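Side-chain contacts in Abbfa_003403 (Acinetobacter baumannii, PDB 4ZXH), which probably builds a nonribosomal peptide by activating, condensing, carrying and releasing an amino acid with its condensation, adenylation, carrier and thioesterase domains: residues 971-976 with 1192-1197; 1188-1193 with 1225-1230; 817-822 with 832-837. All coordinates share one frame; numbering follows the deposited sequence.

Contact 1 of 3, residues 971-976 with 1192-1197; sequences YVAPRD and APYGKK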
loop_
_atom_site.group_PDB
_atom_site.type_symbol
_atom_site.label_atom_id
_atom_site.label_comp_id
_atom_site.label_asym_id
_atom_site.label_seq_id
_atom_site.Cartn_x
_atom_site.Cartn_y
_atom_site.Cartn_z
ATOM N N TYR A 971 12.771 -7.596 21.084
ATOM C CA TYR A 971 12.932 -6.438 21.941
ATOM C C TYR A 971 14.319 -5.824 21.774
ATOM O O TYR A 971 15.335 -6.482 21.969
ATOM C CB TYR A 971 12.717 -6.801 23.402
ATOM C CG TYR A 971 13.124 -5.679 24.330
ATOM C CD1 TYR A 971 12.281 -4.584 24.552
ATOM C CD2 TYR A 971 14.349 -5.699 24.980
ATOM C CE1 TYR A 971 12.651 -3.556 25.391
ATOM C CE2 TYR A 971 14.717 -4.684 25.830
ATOM C CZ TYR A 971 13.868 -3.617 26.031
ATOM O OH TYR A 971 14.246 -2.584 26.858
ATOM N N VAL A 972 14.352 -4.550 21.428
ATOM C CA VAL A 972 15.603 -3.818 21.374
ATOM C C VAL A 972 15.470 -2.544 22.181
ATOM O O VAL A 972 14.560 -1.756 21.941
ATOM C CB VAL A 972 15.991 -3.498 19.940
ATOM C CG1 VAL A 972 17.138 -2.485 19.898
ATOM C CG2 VAL A 972 16.337 -4.782 19.220
ATOM N N ALA A 973 16.359 -2.365 23.154
ATOM C CA ALA A 973 16.341 -1.198 24.036
ATOM C C ALA A 973 16.759 0.051 23.266
ATOM O O ALA A 973 17.523 -0.053 22.324
ATOM C CB ALA A 973 17.250 -1.429 25.224
ATOM N N PRO A 974 16.246 1.233 23.656
ATOM C CA PRO A 974 16.603 2.519 23.036
ATOM C C PRO A 974 18.099 2.780 23.112
ATOM O O PRO A 974 18.709 2.338 24.061
ATOM C CB PRO A 974 15.822 3.536 23.868
ATOM C CG PRO A 974 15.573 2.841 25.158
ATOM C CD PRO A 974 15.312 1.424 24.771
ATOM N N ARG A 975 18.686 3.470 22.139
ATOM C CA ARG A 975 20.151 3.507 22.050
ATOM C C ARG A 975 20.779 4.897 22.234
ATOM O O ARG A 975 21.976 5.010 22.502
ATOM C CB ARG A 975 20.589 2.900 20.706
ATOM C CG ARG A 975 20.123 1.433 20.512
ATOM C CD ARG A 975 20.103 0.986 19.045
ATOM N NE ARG A 975 19.127 1.741 18.264
ATOM C CZ ARG A 975 18.999 1.650 16.943
ATOM N NH1 ARG A 975 19.785 0.823 16.263
ATOM N NH2 ARG A 975 18.081 2.372 16.304
ATOM N N ASP A 976 19.986 5.952 22.115
ATOM C CA ASP A 976 20.518 7.294 22.309
ATOM C C ASP A 976 19.462 8.153 23.018
ATOM O O ASP A 976 18.368 7.655 23.304
ATOM C CB ASP A 976 20.973 7.877 20.954
ATOM C CG ASP A 976 19.829 8.115 19.983
ATOM O OD1 ASP A 976 18.672 7.787 20.309
ATOM O OD2 ASP A 976 20.095 8.633 18.872
ATOM N N ALA A 1192 27.945 -1.998 28.445
ATOM C CA ALA A 1192 27.562 -2.611 29.711
ATOM C C ALA A 1192 26.130 -2.256 30.152
ATOM O O ALA A 1192 25.439 -3.093 30.733
ATOM C CB ALA A 1192 28.549 -2.246 30.784
ATOM N N PRO A 1193 25.661 -1.030 29.866
ATOM C CA PRO A 1193 24.299 -0.803 30.337
ATOM C C PRO A 1193 23.274 -1.669 29.664
ATOM O O PRO A 1193 22.191 -1.758 30.241
ATOM C CB PRO A 1193 24.054 0.665 30.005
ATOM C CG PRO A 1193 25.400 1.265 30.060
ATOM C CD PRO A 1193 26.286 0.229 29.432
ATOM N N TYR A 1194 23.609 -2.301 28.528
ATOM C CA TYR A 1194 22.710 -3.221 27.802
ATOM C C TYR A 1194 23.085 -4.691 28.048
ATOM O O TYR A 1194 22.671 -5.588 27.312
ATOM C CB TYR A 1194 22.734 -2.923 26.281
ATOM C CG TYR A 1194 22.392 -1.495 25.926
ATOM C CD1 TYR A 1194 21.108 -1.132 25.545
ATOM C CD2 TYR A 1194 23.345 -0.496 26.017
ATOM C CE1 TYR A 1194 20.788 0.203 25.256
ATOM C CE2 TYR A 1194 23.037 0.834 25.736
ATOM C CZ TYR A 1194 21.765 1.179 25.357
ATOM O OH TYR A 1194 21.485 2.501 25.078
ATOM N N GLY A 1195 23.895 -4.950 29.064
ATOM C CA GLY A 1195 24.308 -6.319 29.350
ATOM C C GLY A 1195 25.179 -6.962 28.273
ATOM O O GLY A 1195 25.214 -8.192 28.132
ATOM N N LYS A 1196 25.901 -6.130 27.525
ATOM C CA LYS A 1196 26.799 -6.610 26.485
ATOM C C LYS A 1196 28.237 -6.242 26.800
ATOM O O LYS A 1196 28.498 -5.187 27.369
ATOM C CB LYS A 1196 26.388 -6.038 25.134
ATOM C CG LYS A 1196 24.977 -6.406 24.763
ATOM C CD LYS A 1196 24.487 -5.704 23.514
ATOM C CE LYS A 1196 23.211 -6.375 23.013
ATOM N NZ LYS A 1196 22.538 -5.596 21.935
ATOM N N LYS A 1197 29.171 -7.128 26.465
ATOM C CA LYS A 1197 30.587 -6.773 26.512
ATOM C C LYS A 1197 31.002 -6.273 25.152
ATOM O O LYS A 1197 30.709 -6.884 24.143
ATOM C CB LYS A 1197 31.479 -7.954 26.914
ATOM C CG LYS A 1197 31.384 -8.345 28.367
ATOM C CD LYS A 1197 32.069 -9.666 28.602
ATOM C CE LYS A 1197 33.521 -9.487 28.919
ATOM N NZ LYS A 1197 33.632 -8.818 30.238
HETATM O O HOH W 1 23.931 4.129 23.869
#
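Y1194 carries this contact, lying with its ring edge along A973 and its hydroxyl against the backbone of P974 and R975. Its first torsion (chi1 -56°) sets CG beside the backbone N and anti to the carbonyl carbon, and chi2 of -97° sets the ring plane nearly perpendicular to the plane of CA, CB and CG. With that rotation the CD1-CE1 side faces residues 971-976. The methyl of A973 meets this side in the ring plane, A973 CB lying 3.9 Å from Y1194 CD1, so the apolar touch is at an edge and not over a face. The phenol then donates to the backbone: Y1194 OH is 3.0 Å from P974 O, with a C=O...donor angle of 136°, in the carbonyl plane and on a lone pair. R975 adds its backbone to the same end, R975 CA standing 3.5 Å from Y1194 OH. A water that donates to Y1194 OH, its oxygen 3.2 Å from that atom, gives the hydroxyl a further partner. Beyond the two segments, the Y1194 ring meets that of F1078 with the planes at about 35°, while the guanidinium of R975 leads away into a salt bridge with E979. D976 N-caps helix 977-990, probably the first helix of the carrier domain, through OD1 to E979 N. The lead-in to that helix is thus seated on the thioesterase, an interdomain contact.

Contact 2 of 3, residues 1188-1193 with 1225-1230; sequences RDLAAP and NVLPLD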
loop_
_atom_site.group_PDB
_atom_site.type_symbol
_atom_site.label_atom_id
_atom_site.label_comp_id
_atom_site.label_asym_id
_atom_site.label_seq_id
_atom_site.Cartn_x
_atom_site.Cartn_y
_atom_site.Cartn_z
ATOM N N ARG A 1188 33.688 -0.198 26.434
ATOM C CA ARG A 1188 33.150 -1.108 27.438
ATOM C C ARG A 1188 31.941 -0.512 28.165
ATOM O O ARG A 1188 30.889 -1.151 28.248
ATOM C CB ARG A 1188 34.237 -1.486 28.456
ATOM C CG ARG A 1188 33.723 -2.300 29.633
ATOM C CD ARG A 1188 34.668 -2.250 30.808
ATOM N NE ARG A 1188 34.800 -0.884 31.311
ATOM C CZ ARG A 1188 35.767 -0.466 32.120
ATOM N NH1 ARG A 1188 36.712 -1.305 32.527
ATOM N NH2 ARG A 1188 35.792 0.800 32.508
ATOM N N ASP A 1189 32.090 0.706 28.679
ATOM C CA ASP A 1189 31.022 1.364 29.443
ATOM C C ASP A 1189 29.831 1.754 28.562
ATOM O O ASP A 1189 28.738 2.035 29.053
ATOM C CB ASP A 1189 31.560 2.605 30.174
ATOM C CG ASP A 1189 32.656 2.259 31.184
ATOM O OD1 ASP A 1189 32.757 1.061 31.530
ATOM O OD2 ASP A 1189 33.406 3.173 31.644
ATOM N N LEU A 1190 30.049 1.767 27.259
ATOM C CA LEU A 1190 28.977 1.995 26.304
ATOM C C LEU A 1190 28.029 0.797 26.211
ATOM O O LEU A 1190 26.824 0.955 26.089
ATOM C CB LEU A 1190 29.590 2.269 24.940
ATOM C CG LEU A 1190 28.864 3.069 23.884
ATOM C CD1 LEU A 1190 28.339 4.355 24.480
ATOM C CD2 LEU A 1190 29.869 3.349 22.780
ATOM N N ALA A 1191 28.588 -0.411 26.255
ATOM C CA ALA A 1191 27.809 -1.624 26.047
ATOM C C ALA A 1191 27.249 -2.220 27.332
ATOM O O ALA A 1191 26.206 -2.891 27.307
ATOM C CB ALA A 1191 28.647 -2.655 25.338
ATOM N N ALA A 1192 27.945 -1.998 28.445
ATOM C CA ALA A 1192 27.562 -2.611 29.711
ATOM C C ALA A 1192 26.130 -2.256 30.152
ATOM O O ALA A 1192 25.439 -3.093 30.733
ATOM C CB ALA A 1192 28.549 -2.246 30.784
ATOM N N PRO A 1193 25.661 -1.030 29.866
ATOM C CA PRO A 1193 24.299 -0.803 30.337
ATOM C C PRO A 1193 23.274 -1.669 29.664
ATOM O O PRO A 1193 22.191 -1.758 30.241
ATOM C CB PRO A 1193 24.054 0.665 30.005
ATOM C CG PRO A 1193 25.400 1.265 30.060
ATOM C CD PRO A 1193 26.286 0.229 29.432
ATOM N N ASN A 1225 24.555 -2.908 18.232
ATOM C CA ASN A 1225 23.277 -2.213 18.428
ATOM C C ASN A 1225 23.160 -1.413 19.727
ATOM O O ASN A 1225 22.074 -1.319 20.282
ATOM C CB ASN A 1225 22.138 -3.230 18.363
ATOM C CG ASN A 1225 20.966 -2.766 17.524
ATOM O OD1 ASN A 1225 21.014 -1.727 16.850
ATOM N ND2 ASN A 1225 19.906 -3.566 17.534
ATOM N N VAL A 1226 24.265 -0.848 20.218
ATOM C CA VAL A 1226 24.200 0.088 21.344
ATOM C C VAL A 1226 24.332 1.579 20.910
ATOM O O VAL A 1226 24.319 2.493 21.761
ATOM C CB VAL A 1226 25.273 -0.221 22.400
ATOM C CG1 VAL A 1226 25.135 -1.654 22.854
ATOM C CG2 VAL A 1226 26.652 0.041 21.850
ATOM N N LEU A 1227 24.463 1.798 19.599
ATOM C CA LEU A 1227 24.266 3.103 18.965
ATOM C C LEU A 1227 23.457 2.927 17.675
ATOM O O LEU A 1227 23.525 1.879 17.048
ATOM C CB LEU A 1227 25.602 3.786 18.649
ATOM C CG LEU A 1227 26.345 4.346 19.846
ATOM C CD1 LEU A 1227 27.661 4.987 19.411
ATOM C CD2 LEU A 1227 25.444 5.346 20.569
ATOM N N PRO A 1228 22.691 3.953 17.276
ATOM C CA PRO A 1228 21.904 3.865 16.040
ATOM C C PRO A 1228 22.780 3.806 14.792
ATOM O O PRO A 1228 23.870 4.382 14.773
ATOM C CB PRO A 1228 21.076 5.163 16.054
ATOM C CG PRO A 1228 21.011 5.568 17.480
ATOM C CD PRO A 1228 22.330 5.139 18.076
ATOM N N LEU A 1229 22.305 3.131 13.751
ATOM C CA LEU A 1229 23.093 3.016 12.535
ATOM C C LEU A 1229 23.326 4.372 11.888
ATOM O O LEU A 1229 24.374 4.585 11.295
ATOM C CB LEU A 1229 22.433 2.058 11.549
ATOM C CG LEU A 1229 22.962 0.624 11.654
ATOM C CD1 LEU A 1229 22.915 0.092 13.103
ATOM C CD2 LEU A 1229 22.196 -0.294 10.719
ATOM N N ASP A 1230 22.380 5.300 12.028
ATOM C CA ASP A 1230 22.549 6.631 11.440
ATOM C C ASP A 1230 23.309 7.638 12.332
ATOM O O ASP A 1230 23.323 8.832 12.036
ATOM C CB ASP A 1230 21.187 7.225 11.042
ATOM C CG ASP A 1230 20.137 7.091 12.137
ATOM O OD1 ASP A 1230 20.197 6.109 12.911
ATOM O OD2 ASP A 1230 19.246 7.969 12.222
#
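V1226 and L1227 are aimed at L1190 by their torsions. The first torsion of V1226 (chi1 -56°) puts CG1 beside the backbone N, anti to the carbonyl carbon, and leaves CG2 in the crowded position between N and the carbonyl carbon; the two methyls thus fork over neighbouring helix residues. L1227 extends with CD1 trans to CA (chi2 179°), which carries CD1 out to the L1190 methyl. The measured approaches follow from this. V1226 CG2 faces L1190 CG at 4.3 Å, and the other branch, V1226 CG1, lies 4.2 Å from A1191 CA and 4.4 Å from A1191 CB. The two leucines meet methyl to methyl, L1190 CD2 to L1227 CD1 at 4.3 Å. No hydrogen bond crosses, so the contact rests on aliphatic surfaces at loose van der Waals spacing. Both segments belong to the helical insertion between strands 1157-1163 and 1262-1267 of the thioesterase sheet, consistent with the lid of an alpha/beta hydrolase fold. Here the C-terminal part of helix 1179-1191 packs on the loop leaving helix 1210-1223, whose end is a Schellman motif with N1225 as the C-prime residue. A1221 of that helix touches L1190, V1226 and L1227 alike, and F1236 and Y1239 of helix 1233-1251 also contact L1227. On the helix, R1188 NE bridges to D1189 OD1 at 2.8 Å, coming from above the carboxylate plane, while D1189 OD2 is hydrogen-bonded to Y1243 OH.

Contact 3 of 3, residues 817-822 with 832-837; sequences DGLAVD and AQFRTL
F834, the first residue after helix 827-833, begins strand 834-835 of the adenylation domain's curled antiparallel sheet and lays its ring against the loop after strand 809-816 that holds L819 and A820, an arrangement consistent with the distorted beta-barrel subdomain of ANL enzymes. The side-chain contacts are apolar, and no hydrogen bond joins the segments. L819 and F834 run antiparallel alongside each other, and CD2 is the branch that touches: it lies in the ring plane at the edge, with L819 CD2 to F834 CD1 at 3.7 Å. L819 CG follows at 4.1 Å from F834 CD1. The ring owes this placement to a first torsion that keeps CG beside the backbone N (chi1 -60°), just where the chain leaves its helix. Aromatic contact comes from outside the segments, where the F834 and Y847 rings meet with planes at about 40°. Polar contacts likewise use outside partners: A820 O is hydrogen-bonded to R845 NH1, and D822 OD2 forms a salt bridge with R638 NH1. V637 and I639 of strand 635-640 touch the A820 side chain, whose methyl approaches the far end of the phenyl ring obliquely, A820 CB lying 4.0 Å from F834 CZ.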
loop_
_atom_site.group_PDB
_atom_site.type_symbol
_atom_site.label_atom_id
_atom_site.label_comp_id
_atom_site.label_asym_id
_atom_site.label_seq_id
_atom_site.Cartn_x
_atom_site.Cartn_y
_atom_site.Cartn_z
ATOM N N ASP A 817 -9.812 -20.342 -35.207
ATOM C CA ASP A 817 -8.959 -21.220 -36.017
ATOM C C ASP A 817 -7.605 -21.587 -35.386
ATOM O O ASP A 817 -6.864 -22.410 -35.938
ATOM C CB ASP A 817 -8.713 -20.582 -37.393
ATOM C CG ASP A 817 -9.959 -20.589 -38.280
ATOM O OD1 ASP A 817 -10.945 -21.278 -37.918
ATOM O OD2 ASP A 817 -9.945 -19.915 -39.344
ATOM N N GLY A 818 -7.268 -20.993 -34.247
ATOM C CA GLY A 818 -5.976 -21.266 -33.634
ATOM C C GLY A 818 -5.957 -22.568 -32.842
ATOM O O GLY A 818 -4.895 -23.069 -32.456
ATOM N N LEU A 819 -7.136 -23.136 -32.603
ATOM C CA LEU A 819 -7.219 -24.241 -31.658
ATOM C C LEU A 819 -6.423 -25.469 -32.074
ATOM O O LEU A 819 -6.381 -25.831 -33.242
ATOM C CB LEU A 819 -8.670 -24.635 -31.423
ATOM C CG LEU A 819 -9.167 -24.075 -30.093
ATOM C CD1 LEU A 819 -9.265 -22.559 -30.160
ATOM C CD2 LEU A 819 -10.485 -24.693 -29.692
ATOM N N ALA A 820 -5.792 -26.103 -31.095
ATOM C CA ALA A 820 -5.121 -27.380 -31.311
ATOM C C ALA A 820 -6.110 -28.451 -31.723
ATOM O O ALA A 820 -7.314 -28.322 -31.472
ATOM C CB ALA A 820 -4.400 -27.806 -30.069
ATOM N N VAL A 821 -5.598 -29.505 -32.354
ATOM C CA VAL A 821 -6.396 -30.683 -32.668
ATOM C C VAL A 821 -6.826 -31.396 -31.380
ATOM O O VAL A 821 -8.026 -31.626 -31.142
ATOM C CB VAL A 821 -5.624 -31.660 -33.555
ATOM C CG1 VAL A 821 -6.447 -32.930 -33.784
ATOM C CG2 VAL A 821 -5.227 -30.994 -34.872
ATOM N N ASP A 822 -5.830 -31.721 -30.554
ATOM C CA ASP A 822 -6.054 -32.324 -29.246
ATOM C C ASP A 822 -4.768 -32.399 -28.417
ATOM O O ASP A 822 -3.708 -31.947 -28.850
ATOM C CB ASP A 822 -6.653 -33.717 -29.411
ATOM C CG ASP A 822 -5.811 -34.611 -30.288
ATOM O OD1 ASP A 822 -4.579 -34.458 -30.284
ATOM O OD2 ASP A 822 -6.388 -35.448 -31.016
ATOM N N ALA A 832 -12.293 -32.044 -21.915
ATOM C CA ALA A 832 -12.608 -31.120 -20.825
ATOM C C ALA A 832 -12.056 -29.710 -21.067
ATOM O O ALA A 832 -12.684 -28.726 -20.676
ATOM C CB ALA A 832 -12.077 -31.668 -19.506
ATOM N N GLN A 833 -10.885 -29.617 -21.700
ATOM C CA GLN A 833 -10.249 -28.329 -21.976
ATOM C C GLN A 833 -10.689 -27.725 -23.317
ATOM O O GLN A 833 -10.616 -26.505 -23.496
ATOM C CB GLN A 833 -8.723 -28.465 -21.965
ATOM C CG GLN A 833 -8.156 -29.008 -20.681
ATOM C CD GLN A 833 -8.601 -28.212 -19.472
ATOM O OE1 GLN A 833 -8.127 -27.092 -19.224
ATOM N NE2 GLN A 833 -9.527 -28.783 -18.710
ATOM N N PHE A 834 -11.124 -28.570 -24.258
ATOM C CA PHE A 834 -11.671 -28.090 -25.534
ATOM C C PHE A 834 -13.146 -28.466 -25.660
ATOM O O PHE A 834 -13.485 -29.636 -25.828
ATOM C CB PHE A 834 -10.896 -28.664 -26.727
ATOM C CG PHE A 834 -9.425 -28.318 -26.745
ATOM C CD1 PHE A 834 -8.962 -27.219 -27.451
ATOM C CD2 PHE A 834 -8.498 -29.121 -26.094
ATOM C CE1 PHE A 834 -7.608 -26.908 -27.488
ATOM C CE2 PHE A 834 -7.131 -28.815 -26.130
ATOM C CZ PHE A 834 -6.693 -27.708 -26.826
ATOM N N ARG A 835 -14.022 -27.470 -25.574
ATOM C CA ARG A 835 -15.465 -27.694 -25.549
ATOM C C ARG A 835 -16.187 -26.617 -26.332
ATOM O O ARG A 835 -15.656 -25.517 -26.528
ATOM C CB ARG A 835 -16.014 -27.670 -24.113
ATOM C CG ARG A 835 -15.316 -28.548 -23.122
ATOM C CD ARG A 835 -15.584 -28.094 -21.717
ATOM N NE ARG A 835 -16.920 -28.458 -21.283
ATOM C CZ ARG A 835 -17.510 -27.964 -20.198
ATOM N NH1 ARG A 835 -16.872 -27.069 -19.438
ATOM N NH2 ARG A 835 -18.741 -28.359 -19.872
ATOM N N THR A 836 -17.409 -26.921 -26.752
ATOM C CA THR A 836 -18.364 -25.866 -27.041
ATOM C C THR A 836 -19.171 -25.636 -25.775
ATOM O O THR A 836 -19.293 -26.538 -24.942
ATOM C CB THR A 836 -19.301 -26.218 -28.169
ATOM O OG1 THR A 836 -20.275 -27.150 -27.683
ATOM C CG2 THR A 836 -18.525 -26.821 -29.317
ATOM N N LEU A 837 -19.717 -24.438 -25.624
ATOM C CA LEU A 837 -20.469 -24.135 -24.422
ATOM C C LEU A 837 -21.905 -23.747 -24.757
ATOM O O LEU A 837 -22.147 -23.049 -25.743
ATOM C CB LEU A 837 -19.771 -23.028 -23.643
ATOM C CG LEU A 837 -18.379 -23.388 -23.115
ATOM C CD1 LEU A 837 -17.678 -22.160 -22.522
ATOM C CD2 LEU A 837 -18.486 -24.497 -22.087
#

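From the N terminus, contact 3 comes first and closes a short local loop, ten residues on from 817-822, in the adenylation part of the chain. It is complete before contact 1 opens at 971-976, the centres about 67 Å apart. Contact 1 spans over two hundred residues and ties the carrier lead-in to the thioesterase. Contact 2 opens at 1188-1193, where contact 1 closes, sharing A1192 and P1193; the two therefore overlap and do not nest. It joins the C-terminal part of helix 1179-1191 to the loop between helices 1210-1223 and 1233-1251. Contacts 1 and 2 also touch: R975 NH1 lies 2.9 Å from N1225 OD1, a probable hydrogen bond.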